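Local coordinates for protein restriction endonuclease AspBHI (Azoarcus sp., PDB 4OC8) that probably binds DNA and cuts it as an endonuclease that depends on modified bases in its target, at residues A111-P121 with W201-G209; L263-D271 with D282-G290. All coordinates share one frame; numbering follows the deposited sequence.

Contact 1 of 2, residues A111-P121 with W201-G209; sequences AHLGQRHLVPP and WNAWLSAGG. With PO4 (phosphate ion), chain H.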
loop_
_atom_site.group_PDB
_atom_site.type_symbol
_atom_site.label_atom_id
_atom_site.label_comp_id
_atom_site.label_asym_id
_atom_site.label_seq_id
_atom_site.Cartn_x
_atom_site.Cartn_y
_atom_site.Cartn_z
ATOM N N ALA A 111 -23.711 -13.367 11.599
ATOM C CA ALA A 111 -22.592 -13.712 10.734
ATOM C C ALA A 111 -21.381 -14.209 11.523
ATOM O O ALA A 111 -20.699 -15.136 11.097
ATOM C CB ALA A 111 -22.211 -12.527 9.873
ATOM N N HIS A 112 -21.126 -13.607 12.681
ATOM C CA HIS A 112 -19.948 -13.979 13.465
ATOM C C HIS A 112 -20.138 -15.182 14.380
ATOM O O HIS A 112 -19.166 -15.839 14.751
ATOM C CB HIS A 112 -19.412 -12.776 14.253
ATOM C CG HIS A 112 -18.518 -11.893 13.441
ATOM N ND1 HIS A 112 -17.147 -11.943 13.535
ATOM C CD2 HIS A 112 -18.802 -10.984 12.480
ATOM C CE1 HIS A 112 -16.619 -11.081 12.681
ATOM N NE2 HIS A 112 -17.601 -10.490 12.028
ATOM N N LEU A 113 -21.387 -15.472 14.729
ATOM C CA LEU A 113 -21.694 -16.536 15.681
ATOM C C LEU A 113 -21.949 -17.899 15.030
ATOM O O LEU A 113 -22.202 -18.882 15.723
ATOM C CB LEU A 113 -22.881 -16.136 16.562
ATOM C CG LEU A 113 -22.516 -15.161 17.680
ATOM C CD1 LEU A 113 -23.744 -14.450 18.224
ATOM C CD2 LEU A 113 -21.779 -15.901 18.784
ATOM N N GLY A 114 -21.875 -17.960 13.707
ATOM C CA GLY A 114 -22.042 -19.220 13.004
ATOM C C GLY A 114 -23.490 -19.520 12.660
ATOM O O GLY A 114 -23.867 -20.668 12.448
ATOM N N GLN A 115 -24.303 -18.473 12.621
ATOM C CA GLN A 115 -25.698 -18.585 12.247
ATOM C C GLN A 115 -25.996 -17.700 11.051
ATOM O O GLN A 115 -26.641 -16.663 11.198
ATOM C CB GLN A 115 -26.597 -18.135 13.383
ATOM C CG GLN A 115 -26.215 -18.636 14.748
ATOM C CD GLN A 115 -26.952 -17.888 15.828
ATOM O OE1 GLN A 115 -27.088 -16.666 15.768
ATOM N NE2 GLN A 115 -27.451 -18.615 16.813
ATOM N N ARG A 116 -25.561 -18.118 9.868
ATOM C CA ARG A 116 -25.713 -17.295 8.676
ATOM C C ARG A 116 -27.073 -17.434 8.012
ATOM O O ARG A 116 -27.415 -16.660 7.112
ATOM C CB ARG A 116 -24.611 -17.605 7.673
ATOM C CG ARG A 116 -23.239 -17.189 8.141
ATOM C CD ARG A 116 -22.205 -17.513 7.094
ATOM N NE ARG A 116 -22.033 -18.952 6.945
ATOM C CZ ARG A 116 -21.031 -19.638 7.480
ATOM N NH1 ARG A 116 -20.103 -19.011 8.193
ATOM N NH2 ARG A 116 -20.950 -20.948 7.292
ATOM N N HIS A 117 -27.844 -18.423 8.451
ATOM C CA HIS A 117 -29.162 -18.673 7.880
ATOM C C HIS A 117 -30.169 -17.597 8.286
ATOM O O HIS A 117 -31.190 -17.410 7.622
ATOM C CB HIS A 117 -29.666 -20.059 8.279
ATOM C CG HIS A 117 -29.622 -20.318 9.753
ATOM N ND1 HIS A 117 -28.474 -20.712 10.402
ATOM C CD2 HIS A 117 -30.587 -20.239 10.701
ATOM C CE1 HIS A 117 -28.731 -20.865 11.691
ATOM N NE2 HIS A 117 -30.004 -20.585 11.898
ATOM N N LEU A 118 -29.873 -16.887 9.371
ATOM C CA LEU A 118 -30.742 -15.813 9.843
ATOM C C LEU A 118 -30.446 -14.504 9.125
ATOM O O LEU A 118 -31.299 -13.617 9.058
ATOM C CB LEU A 118 -30.581 -15.614 11.348
ATOM C CG LEU A 118 -30.732 -16.872 12.200
ATOM C CD1 LEU A 118 -30.384 -16.573 13.644
ATOM C CD2 LEU A 118 -32.140 -17.425 12.082
ATOM N N VAL A 119 -29.235 -14.386 8.593
ATOM C CA VAL A 119 -28.842 -13.179 7.883
ATOM C C VAL A 119 -29.660 -13.004 6.607
ATOM O O VAL A 119 -29.674 -13.879 5.742
ATOM C CB VAL A 119 -27.347 -13.191 7.542
ATOM C CG1 VAL A 119 -26.969 -11.936 6.778
ATOM C CG2 VAL A 119 -26.525 -13.305 8.810
ATOM N N PRO A 120 -30.362 -11.871 6.494
ATOM C CA PRO A 120 -31.178 -11.604 5.310
ATOM C C PRO A 120 -30.310 -11.144 4.158
ATOM O O PRO A 120 -29.263 -10.545 4.394
ATOM C CB PRO A 120 -32.074 -10.453 5.765
ATOM C CG PRO A 120 -31.265 -9.737 6.783
ATOM C CD PRO A 120 -30.467 -10.795 7.495
ATOM N N PRO A 121 -30.729 -11.434 2.920
ATOM C CA PRO A 121 -30.062 -10.885 1.737
ATOM C C PRO A 121 -30.018 -9.362 1.794
ATOM O O PRO A 121 -31.042 -8.714 2.017
ATOM C CB PRO A 121 -30.963 -11.345 0.587
ATOM C CG PRO A 121 -31.587 -12.589 1.089
ATOM C CD PRO A 121 -31.812 -12.364 2.560
ATOM N N TRP A 201 -24.247 -16.767 -3.051
ATOM C CA TRP A 201 -24.998 -16.696 -1.808
ATOM C C TRP A 201 -25.019 -18.034 -1.073
ATOM O O TRP A 201 -24.729 -18.088 0.121
ATOM C CB TRP A 201 -26.422 -16.194 -2.037
ATOM C CG TRP A 201 -27.180 -16.065 -0.750
ATOM C CD1 TRP A 201 -28.025 -16.984 -0.202
ATOM C CD2 TRP A 201 -27.136 -14.964 0.167
ATOM N NE1 TRP A 201 -28.522 -16.521 0.989
ATOM C CE2 TRP A 201 -27.991 -15.283 1.240
ATOM C CE3 TRP A 201 -26.463 -13.739 0.182
ATOM C CZ2 TRP A 201 -28.188 -14.420 2.319
ATOM C CZ3 TRP A 201 -26.665 -12.882 1.255
ATOM C CH2 TRP A 201 -27.519 -13.228 2.306
ATOM N N ASN A 202 -25.361 -19.109 -1.781
ATOM C CA ASN A 202 -25.380 -20.436 -1.168
ATOM C C ASN A 202 -24.001 -20.820 -0.657
ATOM O O ASN A 202 -23.862 -21.399 0.422
ATOM C CB ASN A 202 -25.884 -21.495 -2.151
ATOM C CG ASN A 202 -27.367 -21.378 -2.427
ATOM O OD1 ASN A 202 -28.148 -21.035 -1.539
ATOM N ND2 ASN A 202 -27.765 -21.660 -3.664
ATOM N N ALA A 203 -22.985 -20.485 -1.445
ATOM C CA ALA A 203 -21.600 -20.719 -1.069
ATOM C C ALA A 203 -21.287 -20.018 0.244
ATOM O O ALA A 203 -20.688 -20.612 1.154
ATOM C CB ALA A 203 -20.671 -20.236 -2.161
ATOM N N TRP A 204 -21.701 -18.756 0.347
ATOM C CA TRP A 204 -21.472 -18.016 1.580
ATOM C C TRP A 204 -22.224 -18.660 2.746
ATOM O O TRP A 204 -21.714 -18.725 3.863
ATOM C CB TRP A 204 -21.846 -16.535 1.433
ATOM C CG TRP A 204 -21.605 -15.764 2.700
ATOM C CD1 TRP A 204 -20.410 -15.283 3.155
ATOM C CD2 TRP A 204 -22.580 -15.415 3.689
ATOM N NE1 TRP A 204 -20.582 -14.647 4.360
ATOM C CE2 TRP A 204 -21.907 -14.716 4.711
ATOM C CE3 TRP A 204 -23.959 -15.619 3.806
ATOM C CZ2 TRP A 204 -22.564 -14.223 5.836
ATOM C CZ3 TRP A 204 -24.610 -15.131 4.924
ATOM C CH2 TRP A 204 -23.914 -14.444 5.925
ATOM N N LEU A 205 -23.430 -19.147 2.474
ATOM C CA LEU A 205 -24.246 -19.784 3.500
ATOM C C LEU A 205 -23.577 -21.028 4.067
ATOM O O LEU A 205 -23.500 -21.201 5.285
ATOM C CB LEU A 205 -25.621 -20.150 2.944
ATOM C CG LEU A 205 -26.694 -19.070 3.038
ATOM C CD1 LEU A 205 -27.983 -19.547 2.399
ATOM C CD2 LEU A 205 -26.914 -18.710 4.491
ATOM N N SER A 206 -23.095 -21.894 3.181
ATOM C CA SER A 206 -22.524 -23.168 3.604
ATOM C C SER A 206 -21.117 -23.051 4.178
ATOM O O SER A 206 -20.828 -23.623 5.227
ATOM C CB SER A 206 -22.544 -24.188 2.462
ATOM O OG SER A 206 -22.013 -23.637 1.271
ATOM N N ALA A 207 -20.249 -22.309 3.495
ATOM C CA ALA A 207 -18.829 -22.319 3.841
ATOM C C ALA A 207 -18.372 -21.057 4.568
ATOM O O ALA A 207 -17.350 -21.059 5.254
ATOM C CB ALA A 207 -17.985 -22.554 2.593
ATOM N N GLY A 208 -19.133 -19.979 4.417
ATOM C CA GLY A 208 -18.775 -18.711 5.021
ATOM C C GLY A 208 -17.880 -17.877 4.122
ATOM O O GLY A 208 -17.607 -16.707 4.404
ATOM N N GLY A 209 -17.421 -18.478 3.031
ATOM C CA GLY A 209 -16.504 -17.809 2.131
ATOM C C GLY A 209 -17.173 -16.755 1.268
ATOM O O GLY A 209 -18.380 -16.808 1.008
HETATM P P PO4 H . -14.410 -12.675 15.926
HETATM O O1 PO4 H . -15.562 -13.619 15.655
HETATM O O2 PO4 H . -14.766 -11.320 15.354
HETATM O O3 PO4 H . -14.165 -12.560 17.417
HETATM O O4 PO4 H . -13.152 -13.206 15.280
#

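Contact 2 of 2, residues L263-D271 with D282-G290; sequences LLPDVARLD and DGIGRLRIG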
loop_
_atom_site.group_PDB
_atom_site.type_symbol
_atom_site.label_atom_id
_atom_site.label_comp_id
_atom_site.label_asym_id
_atom_site.label_seq_id
_atom_site.Cartn_x
_atom_site.Cartn_y
_atom_site.Cartn_z
ATOM N N LEU A 263 -2.877 10.041 2.413
ATOM C CA LEU A 263 -3.255 9.339 1.195
ATOM C C LEU A 263 -2.735 7.902 1.145
ATOM O O LEU A 263 -3.400 7.027 0.562
ATOM C CB LEU A 263 -2.762 10.109 -0.040
ATOM C CG LEU A 263 -3.111 9.511 -1.404
ATOM C CD1 LEU A 263 -4.532 9.873 -1.800
ATOM C CD2 LEU A 263 -2.122 9.894 -2.511
ATOM N N LEU A 264 -1.585 7.664 1.788
ATOM C CA LEU A 264 -0.783 6.453 1.570
ATOM C C LEU A 264 -0.745 5.471 2.740
ATOM O O LEU A 264 -0.761 5.888 3.897
ATOM C CB LEU A 264 0.665 6.847 1.131
ATOM C CG LEU A 264 0.685 7.472 -0.249
ATOM C CD1 LEU A 264 2.047 7.651 -0.914
ATOM C CD2 LEU A 264 -0.175 6.608 -1.104
ATOM N N PRO A 265 -0.681 4.169 2.427
ATOM C CA PRO A 265 -0.975 3.038 3.306
ATOM C C PRO A 265 0.039 2.746 4.424
ATOM O O PRO A 265 -0.019 1.686 5.051
ATOM C CB PRO A 265 -1.041 1.856 2.343
ATOM C CG PRO A 265 -0.922 2.390 0.969
ATOM C CD PRO A 265 -0.327 3.731 1.071
ATOM N N ASP A 266 0.932 3.683 4.688
ATOM C CA ASP A 266 1.885 3.552 5.774
ATOM C C ASP A 266 1.671 4.794 6.605
ATOM O O ASP A 266 0.553 5.281 6.747
ATOM C CB ASP A 266 3.305 3.593 5.187
ATOM C CG ASP A 266 4.295 2.669 5.902
ATOM O OD1 ASP A 266 4.061 2.315 7.079
ATOM O OD2 ASP A 266 5.321 2.330 5.282
ATOM N N VAL A 267 2.757 5.279 7.180
ATOM C CA VAL A 267 2.930 6.691 7.394
ATOM C C VAL A 267 4.225 6.798 6.570
ATOM O O VAL A 267 5.234 6.192 6.935
ATOM C CB VAL A 267 3.153 7.014 8.886
ATOM C CG1 VAL A 267 2.906 8.472 9.198
ATOM C CG2 VAL A 267 2.229 6.149 9.724
ATOM N N ALA A 268 4.205 7.495 5.435
ATOM C CA ALA A 268 5.377 7.488 4.575
ATOM C C ALA A 268 6.535 8.136 5.330
ATOM O O ALA A 268 6.350 9.127 6.047
ATOM C CB ALA A 268 5.099 8.219 3.259
ATOM N N ARG A 269 7.727 7.568 5.180
ATOM C CA ARG A 269 8.929 8.236 5.664
ATOM C C ARG A 269 9.241 9.372 4.710
ATOM O O ARG A 269 9.100 9.212 3.504
ATOM C CB ARG A 269 10.117 7.281 5.719
ATOM C CG ARG A 269 10.498 6.862 7.122
ATOM C CD ARG A 269 9.420 5.999 7.745
ATOM N NE ARG A 269 9.376 4.662 7.159
ATOM C CZ ARG A 269 8.324 4.152 6.525
ATOM N NH1 ARG A 269 7.214 4.867 6.387
ATOM N NH2 ARG A 269 8.383 2.922 6.033
ATOM N N LEU A 270 9.666 10.516 5.234
ATOM C CA LEU A 270 9.848 11.687 4.382
ATOM C C LEU A 270 11.223 12.347 4.499
ATOM O O LEU A 270 11.677 12.692 5.590
ATOM C CB LEU A 270 8.734 12.709 4.635
ATOM C CG LEU A 270 7.319 12.225 4.305
ATOM C CD1 LEU A 270 6.291 13.276 4.680
ATOM C CD2 LEU A 270 7.199 11.852 2.833
ATOM N N ASP A 271 11.883 12.496 3.357
ATOM C CA ASP A 271 13.083 13.309 3.256
ATOM C C ASP A 271 12.780 14.424 2.262
ATOM O O ASP A 271 12.847 14.223 1.047
ATOM C CB ASP A 271 14.275 12.477 2.782
ATOM C CG ASP A 271 15.592 13.219 2.901
ATOM O OD1 ASP A 271 15.575 14.453 3.106
ATOM O OD2 ASP A 271 16.650 12.562 2.786
ATOM N N ASP A 282 14.584 17.819 -4.239
ATOM C CA ASP A 282 14.144 16.503 -4.678
ATOM C C ASP A 282 13.570 15.730 -3.494
ATOM O O ASP A 282 14.256 14.901 -2.895
ATOM C CB ASP A 282 15.316 15.729 -5.283
ATOM C CG ASP A 282 14.958 14.301 -5.628
ATOM O OD1 ASP A 282 13.787 14.052 -5.985
ATOM O OD2 ASP A 282 15.848 13.429 -5.518
ATOM N N GLY A 283 12.310 15.996 -3.164
ATOM C CA GLY A 283 11.667 15.326 -2.048
ATOM C C GLY A 283 11.406 13.860 -2.322
ATOM O O GLY A 283 10.863 13.512 -3.364
ATOM N N ILE A 284 11.800 12.993 -1.395
ATOM C CA ILE A 284 11.536 11.567 -1.553
ATOM C C ILE A 284 10.870 10.962 -0.331
ATOM O O ILE A 284 10.928 11.516 0.768
ATOM C CB ILE A 284 12.808 10.746 -1.873
ATOM C CG1 ILE A 284 13.777 10.765 -0.693
ATOM C CG2 ILE A 284 13.459 11.228 -3.159
ATOM C CD1 ILE A 284 14.951 9.838 -0.871
ATOM N N GLY A 285 10.245 9.808 -0.539
ATOM C CA GLY A 285 9.527 9.109 0.505
ATOM C C GLY A 285 9.785 7.615 0.508
ATOM O O GLY A 285 10.186 7.036 -0.507
ATOM N N ARG A 286 9.564 6.994 1.662
ATOM C CA ARG A 286 9.675 5.546 1.789
ATOM C C ARG A 286 8.340 4.951 2.264
ATOM O O ARG A 286 7.717 5.445 3.207
ATOM C CB ARG A 286 10.821 5.175 2.740
ATOM C CG ARG A 286 11.390 3.774 2.540
ATOM C CD ARG A 286 12.303 3.688 1.321
ATOM N NE ARG A 286 13.555 4.421 1.499
ATOM C CZ ARG A 286 14.556 4.413 0.622
ATOM N NH1 ARG A 286 14.453 3.704 -0.497
ATOM N NH2 ARG A 286 15.660 5.110 0.860
ATOM N N LEU A 287 7.905 3.891 1.593
ATOM C CA LEU A 287 6.610 3.273 1.856
ATOM C C LEU A 287 6.766 1.778 2.104
ATOM O O LEU A 287 7.526 1.106 1.418
ATOM C CB LEU A 287 5.682 3.495 0.660
ATOM C CG LEU A 287 4.309 2.830 0.682
ATOM C CD1 LEU A 287 3.431 3.484 1.722
ATOM C CD2 LEU A 287 3.663 2.901 -0.692
ATOM N N ARG A 288 6.039 1.255 3.081
ATOM C CA ARG A 288 6.092 -0.173 3.371
ATOM C C ARG A 288 4.867 -0.852 2.782
ATOM O O ARG A 288 3.754 -0.353 2.902
ATOM C CB ARG A 288 6.152 -0.403 4.880
ATOM C CG ARG A 288 6.623 -1.749 5.324
ATOM C CD ARG A 288 7.051 -1.686 6.786
ATOM N NE ARG A 288 6.164 -0.817 7.554
ATOM C CZ ARG A 288 6.281 -0.578 8.856
ATOM N NH1 ARG A 288 7.251 -1.147 9.559
ATOM N NH2 ARG A 288 5.418 0.228 9.455
ATOM N N ILE A 289 5.084 -1.973 2.110
ATOM C CA ILE A 289 4.001 -2.758 1.552
ATOM C C ILE A 289 4.024 -4.110 2.236
ATOM O O ILE A 289 5.043 -4.814 2.204
ATOM C CB ILE A 289 4.167 -2.951 0.042
ATOM C CG1 ILE A 289 4.117 -1.603 -0.669
ATOM C CG2 ILE A 289 3.086 -3.866 -0.509
ATOM C CD1 ILE A 289 4.335 -1.709 -2.164
ATOM N N GLY A 290 2.907 -4.461 2.865
ATOM C CA GLY A 290 2.809 -5.693 3.620
ATOM C C GLY A 290 2.681 -5.443 5.107
ATOM O O GLY A 290 2.297 -4.359 5.534
#

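Contact 1 of 2, residues A111-P121 with W201-G209
Arg116 grips the carbonyl oxygen of Leu205 side-on with two nitrogens. NE lies 3.2 Å from Leu205 O and is the straighter donor. NH2 reaches Leu205 O at 3.3 Å. Leu205 O lies in the guanidinium plane, but both nitrogens come to it from the same face, well above its own carbonyl plane. This carbonyl is in the last turn of helix 199-207, so the cation probably meets the negative end of the helix dipole. At the other end of the contact, His112 ND1 donates an almost straight bond (173°) to O1 of a phosphate that probably comes from the crystallisation liquor. The ion is also held by Lys158 and Thr159 of the second subunit.

After helix 199-207 the chain turns through Gly208 at positive phi. Gly208 CA sits over one face of the guanidinium, 3.5 Å from NH1 of Arg116, where a side chain would clash. The aliphatic part of Arg116 lies over the indole of Trp204. Its CD makes a CH-pi contact 3.6 Å from the centroid of the six-membered ring. A bend at chi3 (-68°) lifts the guanidinium away from the ring toward the helix end, its plane 64° from the indole. The contact thus lays the connector after helix 100-113 against the C-terminal end of helix 199-207, within the N-terminal domain of the PUA clan. Leu205 CD2 touches Arg116 O. Val119 CB meets Trp204 CH2 at the ring edge, 4.0 Å away. Farther along, Pro121 packs on Trp201, with CA 3.5 Å from Trp201 CH2. Trp184 stacks edge-to-face on Trp201.

Contact 2 of 2, residues L263-D271 with D282-G290
Asp266 lays its CB against Leu287 CD1, 3.5 Å apart, while its carboxylate lies between two arginines. OD1 forms a weak salt bridge with Arg288 NH2 at 3.4 Å, the carboxylate and guanidinium planes 32° apart. Arg288 NH2 has a stronger partner in Asp74 of the second subunit. Arg269 NH2 pairs with OD2 of Asp266 at 3.2 Å, though the place of OD2 is less sure. Bends at chi2 and chi3 (67° and 72°) fold the Arg269 chain back, bringing its guanidinium over Arg286 O. An alanine in place of Asp266 would probably leave Arg269 without its near carboxylate and freer to turn, and rob Arg288 of a weak second mate.

Beyond this network strand 269-271 pairs antiparallel with strand 284-289 at the edge of the five-stranded sheet in the PDDEXK-clan domain. Arg269 with Arg286 and Asp271 with Ile284 are hydrogen-bonded pairs. Arg269 N donates to Arg286 O at 2.9 Å, and the reverse bond matches it. The non-hydrogen-bonded pair is Leu270 with Gly285. Leu270 CD2 comes 4.3 Å from Gly285 CA. On the face shared by Arg269 and Arg286, their CB atoms lie 3.7 Å apart. Pro265 CD touches Leu287 CD1 at 3.8 Å.

In the fold
Contacts 1 and 2 lie in different parts of the chain, their centres about 39 Å apart and their nearest atoms about 21 Å apart. They share no helix or strand. Contact 1 joins a loop to a helix end in the N-terminal region, and side chains carry it, chiefly one arginine and two tryptophans. Contact 2 is mostly strand pairing at a sheet edge in the PDDEXK-clan domain, and its charges gather at one end. Both are partly buried, with neither wholly core nor wholly surface. Both also reach the second subunit, contact 1 partly through a phosphate and contact 2 through a direct salt bridge.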